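Local coordinates for protein pyridine synthase TbtD (Thermobispora bispora, PDB 5WA4) that probably catalyses the formal [4+2] aza-cycloaddition that forms the pyridine core of the thiopeptide antibiotic thiomuracin, and binds a leader-peptide fragment of its substrate, at residues E[26-31]-E[80-85]; E[32-37]-E[42-47]; E[95-100]-E[115-120]; E[171-176]-E[182-187]; E[225-230]-E[343-348]. One frame throughout, in Å; residues are numbered along the deposited sequence.

Contact 1: residues E[26-31]-E[80-85]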
# COMPACT_ATOMS: atom_id res chain seq x y z
N ILE E 26 -27.59 -11.51 36.68
CA ILE E 26 -28.51 -10.68 35.91
C ILE E 26 -29.92 -10.89 36.44
O ILE E 26 -30.55 -9.95 36.94
CB ILE E 26 -28.42 -10.99 34.38
CG1 ILE E 26 -27.20 -10.29 33.77
CG2 ILE E 26 -29.68 -10.57 33.63
CD1 ILE E 26 -26.91 -10.74 32.36
N LEU E 27 -30.39 -12.14 36.39
CA LEU E 27 -31.78 -12.46 36.68
C LEU E 27 -32.17 -12.41 38.16
O LEU E 27 -33.32 -12.10 38.48
CB LEU E 27 -32.11 -13.85 36.13
CG LEU E 27 -31.89 -14.01 34.63
CD1 LEU E 27 -32.22 -15.42 34.17
CD2 LEU E 27 -32.73 -12.99 33.91
N ASP E 28 -31.24 -12.74 39.06
CA ASP E 28 -31.57 -12.96 40.47
C ASP E 28 -31.12 -11.82 41.37
O ASP E 28 -31.57 -11.71 42.52
CB ASP E 28 -30.95 -14.27 40.99
CG ASP E 28 -31.49 -15.51 40.29
OD1 ASP E 28 -32.52 -15.40 39.58
OD2 ASP E 28 -30.89 -16.60 40.47
N GLY E 29 -30.21 -11.00 40.87
CA GLY E 29 -29.73 -9.86 41.62
C GLY E 29 -30.07 -8.54 40.95
O GLY E 29 -30.61 -7.64 41.58
N VAL E 30 -29.78 -8.42 39.65
CA VAL E 30 -29.88 -7.11 39.03
C VAL E 30 -31.32 -6.78 38.63
O VAL E 30 -31.81 -5.70 38.95
CB VAL E 30 -28.95 -7.00 37.80
CG1 VAL E 30 -29.25 -5.73 37.03
CG2 VAL E 30 -27.49 -7.01 38.25
N ARG E 31 -32.00 -7.70 37.94
CA ARG E 31 -33.38 -7.44 37.51
C ARG E 31 -34.32 -7.06 38.67
O ARG E 31 -35.02 -6.04 38.58
CB ARG E 31 -33.96 -8.64 36.73
CG ARG E 31 -35.48 -8.63 36.65
CD ARG E 31 -36.04 -9.65 35.66
NE ARG E 31 -35.86 -11.02 36.12
CZ ARG E 31 -36.48 -12.07 35.57
NH1 ARG E 31 -37.35 -11.86 34.57
NH2 ARG E 31 -36.25 -13.31 36.03
N GLY E 80 -26.47 -6.64 46.47
CA GLY E 80 -25.62 -7.08 47.57
C GLY E 80 -26.13 -8.36 48.21
O GLY E 80 -25.36 -9.17 48.71
N GLY E 81 -27.46 -8.54 48.16
CA GLY E 81 -28.11 -9.73 48.65
C GLY E 81 -27.79 -10.96 47.82
O GLY E 81 -27.65 -12.07 48.36
N TYR E 82 -27.67 -10.78 46.51
CA TYR E 82 -27.26 -11.88 45.65
C TYR E 82 -25.81 -12.25 45.94
O TYR E 82 -25.46 -13.44 46.02
CB TYR E 82 -27.41 -11.52 44.17
CG TYR E 82 -26.93 -12.60 43.22
CD1 TYR E 82 -25.58 -12.69 42.86
CD2 TYR E 82 -27.81 -13.52 42.69
CE1 TYR E 82 -25.14 -13.68 42.00
CE2 TYR E 82 -27.38 -14.52 41.82
CZ TYR E 82 -26.05 -14.59 41.49
OH TYR E 82 -25.62 -15.57 40.63
N LEU E 83 -24.98 -11.23 46.10
CA LEU E 83 -23.54 -11.41 46.26
C LEU E 83 -23.19 -12.25 47.48
O LEU E 83 -22.26 -13.04 47.44
CB LEU E 83 -22.86 -10.03 46.33
CG LEU E 83 -22.33 -9.49 44.99
CD1 LEU E 83 -23.36 -9.63 43.89
CD2 LEU E 83 -21.99 -8.02 45.14
N ARG E 84 -23.97 -12.09 48.54
CA ARG E 84 -23.77 -12.88 49.75
C ARG E 84 -24.26 -14.31 49.54
O ARG E 84 -23.63 -15.27 49.96
CB ARG E 84 -24.49 -12.22 50.93
CG ARG E 84 -23.59 -11.92 52.13
CD ARG E 84 -23.38 -10.41 52.30
NE ARG E 84 -24.65 -9.68 52.23
CZ ARG E 84 -24.76 -8.36 52.13
NH1 ARG E 84 -23.68 -7.58 52.13
NH2 ARG E 84 -25.98 -7.82 52.07
N ALA E 85 -25.39 -14.43 48.84
CA ALA E 85 -26.08 -15.71 48.66
C ALA E 85 -25.40 -16.66 47.66
O ALA E 85 -25.45 -17.87 47.85
CB ALA E 85 -27.52 -15.45 48.24
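Tyr82 reaches from helix 64-85 to Asp28 and Gly29 on helix 22-35, joining the two helices that pack side by side on one face of the antiparallel sheet of a ferredoxin-like βαββαβ unit. The contact between the two segments is one of van der Waals packing. Glycine suits position 29 because, with no side chain on that surface, its CA lies 3.8 Å from Tyr82 CB and the backbones can come together, the CA atoms of Gly29 and Tyr82 being 5.1 Å apart. The tyrosine CG is anti to its backbone N (chi1 177°), a torsion that carries the ring out across the gap and along the flank of the neighbouring helix. There the aliphatic CB of Asp28 meets one ring edge, near the ring plane.

The polar ends are served elsewhere. Asp28 is bent so that its CG stands beside the backbone N, and OD1 forms a salt bridge with Arg159 of helix 135-159; the residue therefore offers its methylene to the aromatic ring and its charge to the arginine. Tyrosine is equally two-sided, as its ring packs on helix 22-35, meeting Asp24 and Leu25 there as well as Asp28, while its hydroxyl hydrogen-bonds to that of Tyr17. At the ring edge, Asp28 CB bridges two neighbouring carbons, 3.6 Å from Tyr82 CD2 and 3.7 Å from Tyr82 CE2.

Contact 2: residues E[32-37]-E[42-47]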
# COMPACT_ATOMS: atom_id res chain seq x y z
N PRO E 32 -34.35 -7.85 39.76
CA PRO E 32 -35.15 -7.41 40.92
C PRO E 32 -34.85 -5.98 41.41
O PRO E 32 -35.79 -5.24 41.68
CB PRO E 32 -34.78 -8.42 42.00
CG PRO E 32 -34.48 -9.66 41.24
CD PRO E 32 -33.80 -9.20 39.98
N ALA E 33 -33.58 -5.61 41.52
CA ALA E 33 -33.21 -4.26 41.95
C ALA E 33 -33.84 -3.22 41.02
O ALA E 33 -34.28 -2.16 41.47
CB ALA E 33 -31.70 -4.10 42.00
N PHE E 34 -33.90 -3.55 39.74
CA PHE E 34 -34.44 -2.66 38.71
C PHE E 34 -35.94 -2.49 38.86
O PHE E 34 -36.46 -1.39 38.67
CB PHE E 34 -34.13 -3.18 37.30
CG PHE E 34 -32.78 -2.76 36.76
CD1 PHE E 34 -31.75 -2.40 37.62
CD2 PHE E 34 -32.55 -2.74 35.39
CE1 PHE E 34 -30.50 -2.01 37.12
CE2 PHE E 34 -31.32 -2.37 34.88
CZ PHE E 34 -30.29 -2.00 35.74
N ALA E 35 -36.64 -3.58 39.17
CA ALA E 35 -38.09 -3.51 39.38
C ALA E 35 -38.38 -2.71 40.66
O ALA E 35 -39.37 -1.97 40.74
CB ALA E 35 -38.69 -4.90 39.47
N ALA E 36 -37.47 -2.84 41.63
CA ALA E 36 -37.58 -2.20 42.94
C ALA E 36 -37.64 -0.67 42.87
O ALA E 36 -38.11 -0.04 43.82
CB ALA E 36 -36.42 -2.62 43.81
N PHE E 37 -37.15 -0.09 41.79
CA PHE E 37 -37.26 1.36 41.62
C PHE E 37 -37.80 1.76 40.23
O PHE E 37 -37.54 2.86 39.76
CB PHE E 37 -35.90 2.03 41.87
CG PHE E 37 -34.79 1.52 40.99
CD1 PHE E 37 -34.73 1.86 39.63
CD2 PHE E 37 -33.76 0.76 41.52
CE1 PHE E 37 -33.71 1.40 38.82
CE2 PHE E 37 -32.72 0.31 40.71
CZ PHE E 37 -32.69 0.63 39.36
N PRO E 42 -37.48 4.39 35.49
CA PRO E 42 -37.72 3.37 34.46
C PRO E 42 -36.57 3.22 33.48
O PRO E 42 -36.53 2.28 32.68
CB PRO E 42 -38.98 3.88 33.74
CG PRO E 42 -38.96 5.39 33.97
CD PRO E 42 -38.39 5.55 35.36
N MET E 43 -35.63 4.15 33.56
CA MET E 43 -34.57 4.26 32.58
C MET E 43 -33.27 3.63 33.07
O MET E 43 -32.40 4.29 33.66
CB MET E 43 -34.36 5.72 32.22
CG MET E 43 -33.78 5.94 30.83
SD MET E 43 -34.94 5.48 29.54
CE MET E 43 -33.92 5.75 28.09
N ALA E 44 -33.13 2.34 32.82
CA ALA E 44 -31.93 1.64 33.25
C ALA E 44 -31.47 0.60 32.24
O ALA E 44 -32.25 0.13 31.39
CB ALA E 44 -32.18 1.00 34.60
N TYR E 45 -30.19 0.25 32.32
CA TYR E 45 -29.62 -0.84 31.54
C TYR E 45 -28.28 -1.26 32.12
O TYR E 45 -27.66 -0.54 32.92
CB TYR E 45 -29.49 -0.45 30.05
CG TYR E 45 -28.35 0.48 29.67
CD1 TYR E 45 -28.49 1.86 29.77
CD2 TYR E 45 -27.16 -0.02 29.15
CE1 TYR E 45 -27.45 2.72 29.38
CE2 TYR E 45 -26.12 0.84 28.76
CZ TYR E 45 -26.27 2.21 28.88
OH TYR E 45 -25.25 3.06 28.50
N PHE E 46 -27.84 -2.46 31.73
CA PHE E 46 -26.57 -2.99 32.20
C PHE E 46 -25.76 -3.48 31.01
O PHE E 46 -26.32 -3.80 29.96
CB PHE E 46 -26.79 -4.13 33.24
CG PHE E 46 -27.80 -5.17 32.81
CD1 PHE E 46 -27.40 -6.32 32.17
CD2 PHE E 46 -29.15 -4.98 33.04
CE1 PHE E 46 -28.32 -7.26 31.77
CE2 PHE E 46 -30.09 -5.92 32.64
CZ PHE E 46 -29.67 -7.06 32.00
N LEU E 47 -24.44 -3.51 31.19
CA LEU E 47 -23.53 -4.10 30.22
C LEU E 47 -22.48 -5.02 30.88
O LEU E 47 -22.05 -4.78 32.03
CB LEU E 47 -22.81 -3.00 29.44
CG LEU E 47 -23.65 -2.01 28.64
CD1 LEU E 47 -22.80 -0.81 28.25
CD2 LEU E 47 -24.26 -2.67 27.41
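Phe34, near the end of helix 22-35, lays its ring against Ala44 of strand 44-49, and this is where the packing is tight. The Ala44 methyl stands over one face of the ring in a CH-pi contact, with CB 3.8 Å from the Phe34 ring centroid and 25° off the ring normal. It sits toward the CE2 side of that face, at 3.5 Å from Phe34 CE2. Alanine fits here because its single methyl is small enough to let the aromatic face approach the strand, and Phe34 CE2 comes within 3.8 Å of Tyr45 N as well.

Two residues on, Phe46 points to the same side as Ala44, as strand alternation requires. Its CG lies between the backbone N and the carbonyl carbon (chi1 48°), which turns the ring so that Phe34 CE2 arrives at its edge, in plane, 3.9 Å from Phe46 CD2. Ile26 and Val30 press on Phe46 from the helix too, and Arg327 makes a cation-pi contact with it. Tyr45 heads to the other side of the sheet, where its ring stacks on Tyr59.

The looser side lies toward the turn. Phe34 itself is only partly buried, and Ala35, Ala36 and Pro42 are exposed; Phe37, by contrast, is buried against Val71, Ala74 and Val60. Such aromatic and small apolar packing of a helix on a strand is typical of the split beta-alpha-beta crossover of a ferredoxin-like fold, here formed by strand 9-16, helix 22-35 and strand 44-49.

Contact 3: residues E[95-100]-E[115-120]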
# COMPACT_ATOMS: atom_id res chain seq x y z
N SER E 95 -3.18 -12.00 36.21
CA SER E 95 -2.11 -11.72 35.26
C SER E 95 -2.11 -12.64 34.02
O SER E 95 -1.56 -12.29 32.98
CB SER E 95 -0.76 -11.82 35.96
OG SER E 95 -0.56 -13.16 36.39
N ALA E 96 -2.72 -13.81 34.13
CA ALA E 96 -2.82 -14.72 32.99
C ALA E 96 -3.61 -14.09 31.86
O ALA E 96 -3.45 -14.47 30.70
CB ALA E 96 -3.49 -16.04 33.42
N PHE E 97 -4.47 -13.13 32.20
CA PHE E 97 -5.30 -12.45 31.23
C PHE E 97 -4.68 -11.14 30.76
O PHE E 97 -5.19 -10.55 29.82
CB PHE E 97 -6.70 -12.15 31.79
CG PHE E 97 -7.60 -13.35 31.88
CD1 PHE E 97 -7.56 -14.18 32.99
CD2 PHE E 97 -8.49 -13.63 30.86
CE1 PHE E 97 -8.40 -15.27 33.08
CE2 PHE E 97 -9.32 -14.72 30.93
CZ PHE E 97 -9.28 -15.55 32.04
N LEU E 98 -3.61 -10.66 31.41
CA LEU E 98 -3.09 -9.32 31.10
C LEU E 98 -2.79 -9.18 29.59
O LEU E 98 -3.36 -8.31 28.95
CB LEU E 98 -1.85 -8.99 31.94
CG LEU E 98 -1.24 -7.58 31.82
CD1 LEU E 98 -2.24 -6.55 32.25
CD2 LEU E 98 -0.02 -7.43 32.67
N PRO E 99 -1.95 -10.06 29.02
CA PRO E 99 -1.67 -9.82 27.60
C PRO E 99 -2.90 -9.79 26.69
O PRO E 99 -2.88 -9.05 25.72
CB PRO E 99 -0.76 -10.99 27.21
CG PRO E 99 -0.17 -11.46 28.50
CD PRO E 99 -1.28 -11.28 29.51
N LEU E 100 -3.94 -10.54 26.98
CA LEU E 100 -5.16 -10.46 26.18
C LEU E 100 -5.87 -9.14 26.45
O LEU E 100 -6.48 -8.57 25.56
CB LEU E 100 -6.13 -11.60 26.46
CG LEU E 100 -7.38 -11.49 25.59
CD1 LEU E 100 -6.93 -11.48 24.14
CD2 LEU E 100 -8.41 -12.62 25.83
N MET E 115 -4.51 -3.90 35.38
CA MET E 115 -4.05 -4.52 36.63
C MET E 115 -3.92 -3.45 37.71
O MET E 115 -3.57 -2.32 37.40
CB MET E 115 -2.68 -5.17 36.45
CG MET E 115 -2.65 -6.51 35.78
SD MET E 115 -3.39 -7.79 36.80
CE MET E 115 -4.69 -8.30 35.68
N PRO E 116 -4.18 -3.79 38.99
CA PRO E 116 -4.77 -4.94 39.67
C PRO E 116 -6.29 -5.00 39.52
O PRO E 116 -6.91 -3.93 39.55
CB PRO E 116 -4.42 -4.69 41.14
CG PRO E 116 -3.25 -3.78 41.11
CD PRO E 116 -3.51 -2.89 39.95
N TRP E 117 -6.87 -6.19 39.41
CA TRP E 117 -8.34 -6.31 39.35
C TRP E 117 -9.03 -5.67 40.55
O TRP E 117 -8.47 -5.56 41.64
CB TRP E 117 -8.77 -7.79 39.25
CG TRP E 117 -8.52 -8.40 37.88
CD1 TRP E 117 -7.74 -7.88 36.89
CD2 TRP E 117 -9.07 -9.62 37.36
NE1 TRP E 117 -7.76 -8.71 35.79
CE2 TRP E 117 -8.58 -9.77 36.05
CE3 TRP E 117 -9.95 -10.59 37.87
CZ2 TRP E 117 -8.91 -10.87 35.24
CZ3 TRP E 117 -10.29 -11.68 37.06
CH2 TRP E 117 -9.77 -11.80 35.76
N SER E 118 -10.25 -5.20 40.30
CA SER E 118 -11.18 -4.83 41.36
C SER E 118 -11.48 -6.08 42.18
O SER E 118 -11.46 -7.19 41.65
CB SER E 118 -12.45 -4.23 40.75
OG SER E 118 -13.56 -4.31 41.62
N PRO E 119 -11.75 -5.91 43.49
CA PRO E 119 -12.12 -7.00 44.40
C PRO E 119 -13.34 -7.75 43.92
O PRO E 119 -14.31 -7.12 43.50
CB PRO E 119 -12.40 -6.27 45.70
CG PRO E 119 -11.53 -5.06 45.64
CD PRO E 119 -11.58 -4.63 44.21
N ASP E 120 -13.32 -9.08 44.00
CA ASP E 120 -14.42 -9.88 43.47
C ASP E 120 -15.62 -9.73 44.40
O ASP E 120 -15.46 -9.42 45.58
CB ASP E 120 -14.00 -11.35 43.33
CG ASP E 120 -14.97 -12.17 42.48
OD1 ASP E 120 -15.83 -11.60 41.77
OD2 ASP E 120 -14.86 -13.42 42.51
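In the long connection from helix 64-85 to strand 123-128, outermost in this chain's sheet, the chain detours through helix 98-107, and the residues around the beginning of that helix pack through Phe97 and Leu98 against Trp117 and Met115 of the returning loop. The leucine-methionine pair makes the closer contact. Leu98 has CG anti to its backbone N (chi1 -175°), which swings its CD1 methyl to 3.6 Å from Met115 CG. The two side chains pass each other at a slant. Methionine is well suited to this irregular surface, since its flexible chain bends at both chi2 and chi3 and carries Met115 CE round to Ser95, 4.0 Å from Ser95 N.

Beside it, two aromatic side chains meet at an intermediate angle: the planes of the Phe97 ring and the six-membered ring of Trp117 are inclined at 48°, with their centroids 6.0 Å apart. Phe97 CD1 and Trp117 CZ2 approach to 4.2 Å. A cis peptide bond precedes Pro116, between the methionine and the tryptophan. The indole also has an edge-to-face partner in His18 and touches Pro54 and Met91.

The turn is closed by the backbone bond from Leu98 N to Ser95 O, 3.1 Å long, and the Ser95 hydroxyl is bonded to Asp93. A second subunit lies close, with its Met91 on Phe97 and its Gln334 on Leu98. Apolar side chains pinning a helical insertion to the loop before the last strand, at the surface where subunits meet, make this a peripheral elaboration of the ferredoxin-like fold.

Contact 4: residues E[171-176]-E[182-187]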
# COMPACT_ATOMS: atom_id res chain seq x y z
N LEU E 171 -32.90 -13.80 16.09
CA LEU E 171 -32.77 -12.34 16.10
C LEU E 171 -32.03 -11.82 14.88
O LEU E 171 -32.51 -10.93 14.18
CB LEU E 171 -32.07 -11.87 17.37
CG LEU E 171 -32.87 -12.17 18.63
CD1 LEU E 171 -32.21 -11.57 19.88
CD2 LEU E 171 -34.31 -11.71 18.46
N VAL E 172 -30.85 -12.38 14.63
CA VAL E 172 -30.04 -11.95 13.49
C VAL E 172 -30.81 -12.06 12.17
O VAL E 172 -30.85 -11.12 11.40
CB VAL E 172 -28.73 -12.77 13.43
CG1 VAL E 172 -28.26 -12.99 12.01
CG2 VAL E 172 -27.66 -12.11 14.27
N VAL E 173 -31.44 -13.20 11.92
CA VAL E 173 -32.22 -13.40 10.70
C VAL E 173 -33.40 -12.41 10.61
O VAL E 173 -33.69 -11.89 9.54
CB VAL E 173 -32.78 -14.85 10.62
CG1 VAL E 173 -33.68 -15.03 9.40
CG2 VAL E 173 -31.66 -15.86 10.58
N ALA E 174 -34.07 -12.17 11.74
CA ALA E 174 -35.30 -11.39 11.76
C ALA E 174 -35.04 -9.92 11.41
O ALA E 174 -35.77 -9.30 10.62
CB ALA E 174 -35.99 -11.50 13.10
N THR E 175 -33.98 -9.37 12.02
CA THR E 175 -33.53 -8.03 11.72
C THR E 175 -33.18 -7.84 10.24
O THR E 175 -33.57 -6.82 9.62
CB THR E 175 -32.34 -7.66 12.60
OG1 THR E 175 -32.74 -7.78 13.98
CG2 THR E 175 -31.89 -6.23 12.35
N ALA E 176 -32.47 -8.79 9.64
CA ALA E 176 -32.08 -8.63 8.24
C ALA E 176 -33.28 -8.75 7.32
O ALA E 176 -33.26 -8.21 6.22
CB ALA E 176 -31.04 -9.63 7.83
N GLY E 182 -34.78 -4.88 0.98
CA GLY E 182 -35.25 -6.02 0.21
C GLY E 182 -35.50 -7.31 0.99
O GLY E 182 -35.84 -8.34 0.41
N GLY E 183 -35.35 -7.25 2.32
CA GLY E 183 -35.47 -8.45 3.13
C GLY E 183 -34.29 -9.37 2.87
O GLY E 183 -33.31 -8.96 2.21
N LEU E 184 -34.37 -10.61 3.37
CA LEU E 184 -33.25 -11.57 3.31
C LEU E 184 -32.64 -11.82 1.93
O LEU E 184 -31.42 -11.95 1.84
CB LEU E 184 -33.68 -12.91 3.91
CG LEU E 184 -33.50 -12.91 5.42
CD1 LEU E 184 -34.40 -13.95 6.07
CD2 LEU E 184 -32.05 -13.11 5.77
N PRO E 185 -33.45 -11.89 0.85
CA PRO E 185 -32.85 -12.08 -0.48
C PRO E 185 -31.72 -11.11 -0.81
O PRO E 185 -30.77 -11.48 -1.50
CB PRO E 185 -34.04 -11.85 -1.42
CG PRO E 185 -35.19 -12.34 -0.65
CD PRO E 185 -34.92 -11.98 0.79
N VAL E 186 -31.84 -9.88 -0.31
CA VAL E 186 -30.84 -8.85 -0.49
C VAL E 186 -29.91 -8.78 0.70
O VAL E 186 -28.69 -8.62 0.54
CB VAL E 186 -31.51 -7.46 -0.70
CG1 VAL E 186 -30.58 -6.33 -0.31
CG2 VAL E 186 -32.00 -7.31 -2.13
N ALA E 187 -30.48 -8.90 1.90
CA ALA E 187 -29.74 -8.62 3.14
C ALA E 187 -28.87 -9.77 3.63
O ALA E 187 -28.00 -9.56 4.48
CB ALA E 187 -30.70 -8.23 4.26
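With CG1 anti to the backbone N (chi1 176°), Val173 extends a methyl from helix 164-178 toward Leu184, whose own chi1 of -85° and nearly extended chi2 of 157° turn its isobutyl end back to the first helix. The branches touch at Val173 CG1 and Leu184 CD1, 3.6 Å apart, and the side chains cross at about a right angle. The second leucine methyl takes a different neighbour, Leu184 CD2 lying 4.2 Å from Ala176 CB. Branching thus lets a single leucine span one turn of the facing helix. Ala176 also meets Ala187 methyl to methyl, CB to CB at 3.8 Å; small side chains on both helices bring the backbones close, 5.6 Å between the CA atoms of this pair.

The segments belong to two consecutive helices, 164-178 and 184-201, joined by a short loop, the second segment turning off steeply from the first. Gly183 occupies the N-cap of the second helix with a phi of 70°, a backbone shape that glycine adopts readily. Its carbonyl accepts from both Val186 N and Ala187 N in the first turn, while His177 ND1 accepts from Leu184 N.

The Ala176 carbonyl faces the start of helix 184-201 and is hydrogen-bonded to Ser180 OG. Around the apolar pair, Val173 also packs on Ala342 and Val230, and Leu184 on Tyr350 and Ala231.

Contact 5: residues E[225-230]-E[343-348]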
# COMPACT_ATOMS: atom_id res chain seq x y z
N GLU E 225 -35.67 -24.50 7.17
CA GLU E 225 -37.08 -24.40 7.51
C GLU E 225 -37.32 -23.58 8.79
O GLU E 225 -38.43 -23.06 8.99
CB GLU E 225 -37.70 -25.80 7.59
CG GLU E 225 -38.04 -26.34 6.18
CD GLU E 225 -38.36 -27.82 6.15
OE1 GLU E 225 -38.09 -28.52 7.15
OE2 GLU E 225 -38.86 -28.30 5.11
N ARG E 226 -36.29 -23.40 9.61
CA ARG E 226 -36.40 -22.40 10.68
C ARG E 226 -36.22 -20.96 10.13
O ARG E 226 -36.81 -20.02 10.66
CB ARG E 226 -35.39 -22.66 11.78
CG ARG E 226 -35.76 -21.91 13.02
CD ARG E 226 -34.72 -22.00 14.08
NE ARG E 226 -35.18 -21.30 15.28
CZ ARG E 226 -36.03 -21.81 16.16
NH1 ARG E 226 -36.51 -23.03 15.97
NH2 ARG E 226 -36.39 -21.12 17.24
N LEU E 227 -35.43 -20.80 9.08
CA LEU E 227 -35.22 -19.49 8.50
C LEU E 227 -36.48 -19.02 7.77
O LEU E 227 -36.90 -17.88 7.92
CB LEU E 227 -34.00 -19.49 7.57
CG LEU E 227 -33.74 -18.24 6.72
CD1 LEU E 227 -32.26 -17.97 6.71
CD2 LEU E 227 -34.24 -18.40 5.31
N ILE E 228 -37.09 -19.91 7.00
CA ILE E 228 -38.43 -19.68 6.46
C ILE E 228 -39.44 -19.32 7.56
O ILE E 228 -40.30 -18.45 7.37
CB ILE E 228 -38.95 -20.92 5.70
CG1 ILE E 228 -38.05 -21.23 4.51
CG2 ILE E 228 -40.36 -20.69 5.21
CD1 ILE E 228 -38.50 -22.41 3.70
N ALA E 229 -39.33 -19.96 8.71
CA ALA E 229 -40.25 -19.71 9.81
C ALA E 229 -39.95 -18.41 10.58
O ALA E 229 -40.88 -17.74 11.06
CB ALA E 229 -40.26 -20.91 10.77
N VAL E 230 -38.67 -18.06 10.71
CA VAL E 230 -38.28 -16.83 11.41
C VAL E 230 -38.63 -15.62 10.57
O VAL E 230 -39.11 -14.59 11.08
CB VAL E 230 -36.77 -16.80 11.75
CG1 VAL E 230 -36.27 -15.38 11.91
CG2 VAL E 230 -36.53 -17.58 13.01
N ALA E 343 -26.53 -17.15 6.53
CA ALA E 343 -26.31 -16.86 5.12
C ALA E 343 -26.35 -18.13 4.25
O ALA E 343 -26.85 -18.10 3.12
CB ALA E 343 -24.99 -16.10 4.92
N ASP E 344 -25.84 -19.24 4.76
CA ASP E 344 -26.00 -20.53 4.07
C ASP E 344 -27.49 -20.86 3.90
O ASP E 344 -27.92 -21.20 2.81
CB ASP E 344 -25.28 -21.68 4.82
CG ASP E 344 -23.80 -21.81 4.44
OD1 ASP E 344 -23.37 -21.24 3.42
OD2 ASP E 344 -23.07 -22.51 5.18
N ALA E 345 -28.26 -20.76 4.98
CA ALA E 345 -29.70 -21.03 4.94
C ALA E 345 -30.43 -20.12 3.95
O ALA E 345 -31.21 -20.60 3.12
CB ALA E 345 -30.28 -20.88 6.32
N ALA E 346 -30.18 -18.81 4.04
CA ALA E 346 -30.79 -17.86 3.12
C ALA E 346 -30.45 -18.19 1.68
O ALA E 346 -31.32 -18.16 0.83
CB ALA E 346 -30.34 -16.45 3.44
N ALA E 347 -29.20 -18.52 1.41
CA ALA E 347 -28.78 -18.80 0.04
C ALA E 347 -29.58 -19.98 -0.53
O ALA E 347 -29.90 -20.01 -1.73
CB ALA E 347 -27.28 -19.10 -0.01
N ASP E 348 -29.93 -20.93 0.33
CA ASP E 348 -30.69 -22.07 -0.13
C ASP E 348 -32.11 -21.67 -0.44
O ASP E 348 -32.57 -21.82 -1.57
CB ASP E 348 -30.66 -23.19 0.90
CG ASP E 348 -29.63 -24.25 0.56
OD1 ASP E 348 -29.45 -24.51 -0.65
OD2 ASP E 348 -28.99 -24.80 1.50
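Leu227 projects from helix 220-235 end-on into the surface of helix 332-352, where Ala345 and Ala346 offer it little more than methyl groups and backbone. CG anti to the backbone N (chi1 172°) sends the leucine straight out from its own helix. Leu227 CD1 lies between the Ala345 methyl and the backbone, 3.5 Å from both Ala345 CB and Ala346 N, and is 4.1 Å from Ala346 CB. The other branch is further off, with Leu227 CD2 at 4.1 Å from Ala346 CA.

The Ala345 methyl points back at helix 220-235, so leucine and alanine face one another, whereas the Ala346 methyl lies to one side and meets CD1 at its flank. One long branched side chain against two short ones suits helices whose nearest CA atoms, those of Leu227 and Ala345, stand 6.7 Å apart. Val349 and Tyr350, a turn further along, also pack on Leu227.

Charged residues of these helices look in other directions. Asp344 pairs with Arg192, and Arg226 forms a salt bridge with Asp170 and touches an apolar side chain of the bound peptide. Asp348 is shared between Tyr216 of its own chain and Arg220 of the third subunit, to which it makes a salt bridge. Chemically, then, the contact itself rests on dispersion and the burial of methyl groups, while the salt bridges of Asp344, Arg226 and Asp348 lie outside this apolar patch.

Overall arrangement
Contacts 1 and 2 form one group and contacts 4 and 5 another, on opposite sides of the chain's centre; contact 3 stands apart. Contacts 1 and 2, 12 Å apart between centres, touch and share helix 22-35 of the ferredoxin-like unit, contact 2 being nested within the loop that contact 1 closes. Contact 3 follows in series, its centre 23 Å from that of contact 1, where the chain passes from helix 64-85 toward the last strand. Contacts 4 and 5 belong to the all-helical part, 10 Å apart between centres, and meet where Val173 packs on Val230 and Leu227. The centres of contacts 1 and 5 are 39 Å apart, consistent with separate hydrophobic cores. Contacts 3 and 5 lie where other subunits approach, and contact 5 also near the bound peptide.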